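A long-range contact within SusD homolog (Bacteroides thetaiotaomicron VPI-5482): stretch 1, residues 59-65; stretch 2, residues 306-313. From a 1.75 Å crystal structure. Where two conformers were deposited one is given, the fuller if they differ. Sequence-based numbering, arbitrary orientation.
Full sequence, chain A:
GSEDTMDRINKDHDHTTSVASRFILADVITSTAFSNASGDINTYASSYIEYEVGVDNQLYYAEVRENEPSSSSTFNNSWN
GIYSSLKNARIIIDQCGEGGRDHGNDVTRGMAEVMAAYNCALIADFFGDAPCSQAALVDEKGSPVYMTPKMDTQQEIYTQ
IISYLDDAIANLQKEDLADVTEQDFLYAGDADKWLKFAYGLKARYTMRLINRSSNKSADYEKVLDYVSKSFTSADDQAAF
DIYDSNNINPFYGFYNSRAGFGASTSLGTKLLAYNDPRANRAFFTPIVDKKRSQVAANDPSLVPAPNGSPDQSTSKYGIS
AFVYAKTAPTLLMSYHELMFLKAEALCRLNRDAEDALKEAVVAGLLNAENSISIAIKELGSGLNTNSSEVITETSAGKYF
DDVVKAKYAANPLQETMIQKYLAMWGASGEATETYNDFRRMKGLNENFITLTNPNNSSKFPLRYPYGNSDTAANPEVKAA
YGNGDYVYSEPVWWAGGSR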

# COMPACT_ATOMS: atom_id res chain seq x y z
N LEU A 59 11.24 -6.53 -13.25
CA LEU A 59 10.79 -5.16 -12.94
C LEU A 59 11.24 -4.18 -14.04
O LEU A 59 10.61 -3.14 -14.25
N TYR A 60 12.30 -4.54 -14.74
CA TYR A 60 12.79 -3.70 -15.86
C TYR A 60 11.74 -3.74 -16.96
O TYR A 60 11.34 -2.70 -17.51
N TYR A 61 11.26 -4.95 -17.21
CA TYR A 61 10.25 -5.21 -18.29
C TYR A 61 8.89 -4.61 -17.94
O TYR A 61 8.09 -4.21 -18.80
N ALA A 62 8.65 -4.51 -16.65
CA ALA A 62 7.43 -3.84 -16.14
C ALA A 62 7.60 -2.34 -16.38
O ALA A 62 6.70 -1.64 -16.85
N GLU A 63 8.78 -1.83 -16.07
CA GLU A 63 9.06 -0.42 -16.23
C GLU A 63 8.89 0.09 -17.67
O GLU A 63 8.36 1.18 -17.91
N VAL A 64 9.34 -0.71 -18.63
CA VAL A 64 9.33 -0.31 -20.03
C VAL A 64 8.08 -0.82 -20.69
O VAL A 64 7.86 -0.68 -21.87
N ARG A 65 7.28 -1.45 -19.88
CA ARG A 65 5.98 -2.01 -20.30
C ARG A 65 6.07 -2.99 -21.42
O ARG A 65 5.29 -2.91 -22.38
N PRO A 306 15.74 7.16 -15.33
CA PRO A 306 14.67 7.81 -16.05
C PRO A 306 13.45 6.91 -16.10
O PRO A 306 13.50 5.75 -16.54
N ASN A 307 12.34 7.47 -15.65
CA ASN A 307 11.10 6.70 -15.60
C ASN A 307 10.71 6.22 -16.96
O ASN A 307 10.65 6.98 -17.92
N GLY A 308 10.47 4.91 -17.05
CA GLY A 308 10.07 4.31 -18.31
C GLY A 308 11.14 4.04 -19.36
O GLY A 308 10.83 3.48 -20.41
N SER A 309 12.38 4.42 -19.10
CA SER A 309 13.45 4.25 -20.09
C SER A 309 14.88 4.04 -19.53
O SER A 309 15.85 4.46 -20.14
N PRO A 310 15.02 3.36 -18.36
CA PRO A 310 16.41 3.12 -17.97
C PRO A 310 17.13 2.09 -18.81
O PRO A 310 16.54 1.27 -19.52
N ASP A 311 18.43 2.13 -18.71
CA ASP A 311 19.28 1.06 -19.21
C ASP A 311 19.14 -0.05 -18.15
O ASP A 311 18.99 0.24 -16.96
N GLN A 312 19.15 -1.30 -18.59
CA GLN A 312 18.98 -2.40 -17.67
C GLN A 312 20.29 -2.69 -16.94
O GLN A 312 21.33 -2.99 -17.55
N SER A 313 20.27 -2.55 -15.62
CA SER A 313 21.48 -2.67 -14.83
C SER A 313 21.15 -2.61 -13.34
O SER A 313 20.27 -1.86 -12.92

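Stretch 2 has no regular secondary structure and runs past the end of the helix in stretch 1. Y60, E63 and V64 supply most of stretch 1's share of the 374 Å² buried. The CA-to-CB bonds of Y60 and E63 point toward stretch 2, while that of V64 points sideways.

P306 makes no contact with stretch 1 but opens a type II turn, closed by the hydrogen bond from S309 N to P306 O at 3.1 Å. N307 (chi1 m, -52°) points sideways, its CB lying 4.2 Å from E63 OE2. The two side chains are also joined through water 2, which accepts from N307 ND2 at 2.8 Å and donates to E63 OE2 at 2.9 Å.

The CA of G308 lies 5.0 Å from the CA of V64. Its amide is the principal polar anchor: G308 N donates to E63 OE2 at 2.7 Å, with an angle of 147° at the hydrogen. The E63 side chain reaches it with chi1 t and chi2 p, and the same oxygen therefore receives both the amide and the water. There is also a CA-H...O contact, G308 CA lying 3.6 Å from E63 O with 161° at the hydrogen. The phi of 78° is one that by itself favours glycine. V64, with chi1 m, places CG1 3.6 Å from G308 O.

S309 points away, and the chain returns to the helix at P310. The P310 ring, C-gamma endo, packs against three side chains of stretch 1: P310 CD is 3.9 Å from E63 CG and 4.3 Å from V64 CG1, and P310 CG is 4.1 Å from Y60 CD1. Its carbonyl approaches the edge of the tyrosine ring, with P310 O 3.3 Å from Y60 CE1. Water 1 links the same two residues, donating to P310 O at 2.6 Å and hydrogen-bonding to Y60 OH at 3.1 Å.

The CA-to-CB bond of D311 points away, whereas Q312 points toward the helix and covers one face of the ring of Y60, whose own chi1 is t (165°). Q312 CB lies 3.9 Å from the centroid of the Y60 ring and 13° off the normal, the geometry of a CH-pi contact; farther along, Q312 CD is 3.7 Å from Y60 CD2. An extended side chain, with chi1 and chi2 both t, carries the amide on to Y61. There Q312 NE2 donates a weak hydrogen bond to Y61 OH at 3.4 Å and 150°, although the CA-to-CB bond of Y61 points away.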

# COMPACT_ATOMS: atom_id res chain seq x y z
CB LEU A 59 11.25 -4.73 -11.54
CG LEU A 59 10.43 -3.61 -10.89
CD1 LEU A 59 8.96 -4.02 -10.73
CD2 LEU A 59 11.04 -3.24 -9.55
CB TYR A 60 14.15 -4.14 -16.40
CG TYR A 60 14.44 -3.52 -17.76
CD1 TYR A 60 14.91 -2.22 -17.86
CD2 TYR A 60 14.18 -4.21 -18.92
CE1 TYR A 60 15.14 -1.64 -19.10
CE2 TYR A 60 14.41 -3.64 -20.16
CZ TYR A 60 14.86 -2.34 -20.24
OH TYR A 60 15.07 -1.76 -21.45
CB TYR A 61 10.21 -6.69 -18.72
CG TYR A 61 11.53 -7.03 -19.42
CD1 TYR A 61 11.83 -6.48 -20.65
CD2 TYR A 61 12.48 -7.81 -18.80
CE1 TYR A 61 13.06 -6.72 -21.28
CE2 TYR A 61 13.71 -8.06 -19.40
CZ TYR A 61 14.00 -7.50 -20.64
OH TYR A 61 15.23 -7.77 -21.23
CB ALA A 62 7.19 -4.14 -14.64
CB GLU A 63 10.50 -0.15 -15.74
CG GLU A 63 10.87 1.36 -15.68
CD GLU A 63 10.08 2.16 -14.64
OE1 GLU A 63 9.86 1.65 -13.51
OE2 GLU A 63 9.74 3.33 -14.95
CB VAL A 64 10.60 -0.73 -20.79
CG1 VAL A 64 11.82 0.01 -20.20
CG2 VAL A 64 10.77 -2.30 -20.87
CB ARG A 65 5.02 -0.90 -20.71
CG ARG A 65 4.81 0.16 -19.68
CD ARG A 65 4.17 -0.31 -18.40
NE ARG A 65 3.79 0.88 -17.69
CZ ARG A 65 4.44 1.42 -16.67
NH1 ARG A 65 5.46 0.81 -16.08
NH2 ARG A 65 4.01 2.56 -16.19
CB PRO A 306 15.23 7.98 -17.46
CG PRO A 306 16.19 6.87 -17.60
CD PRO A 306 16.79 6.66 -16.25
CB ASN A 307 9.95 7.52 -15.01
CG ASN A 307 10.32 8.13 -13.70
OD1 ASN A 307 10.88 9.24 -13.66
ND2 ASN A 307 10.14 7.36 -12.59
CB SER A 309 13.45 5.47 -21.05
OG SER A 309 13.93 6.64 -20.40
CB PRO A 310 16.27 2.50 -16.59
CG PRO A 310 15.03 1.69 -16.72
CD PRO A 310 14.09 2.56 -17.57
CB ASP A 311 20.74 1.49 -19.29
CG ASP A 311 20.98 2.50 -20.39
OD1 ASP A 311 20.22 2.51 -21.39
OD2 ASP A 311 21.98 3.25 -20.25
CB GLN A 312 18.44 -3.60 -18.43
CG GLN A 312 17.95 -4.67 -17.51
CD GLN A 312 17.40 -5.85 -18.25
OE1 GLN A 312 16.92 -6.81 -17.62
NE2 GLN A 312 17.46 -5.81 -19.58
CB SER A 313 22.40 -1.50 -15.18
OG SER A 313 23.56 -1.44 -14.35
O HOH W 1 15.00 1.37 -21.63
O HOH W 2 9.27 4.71 -12.44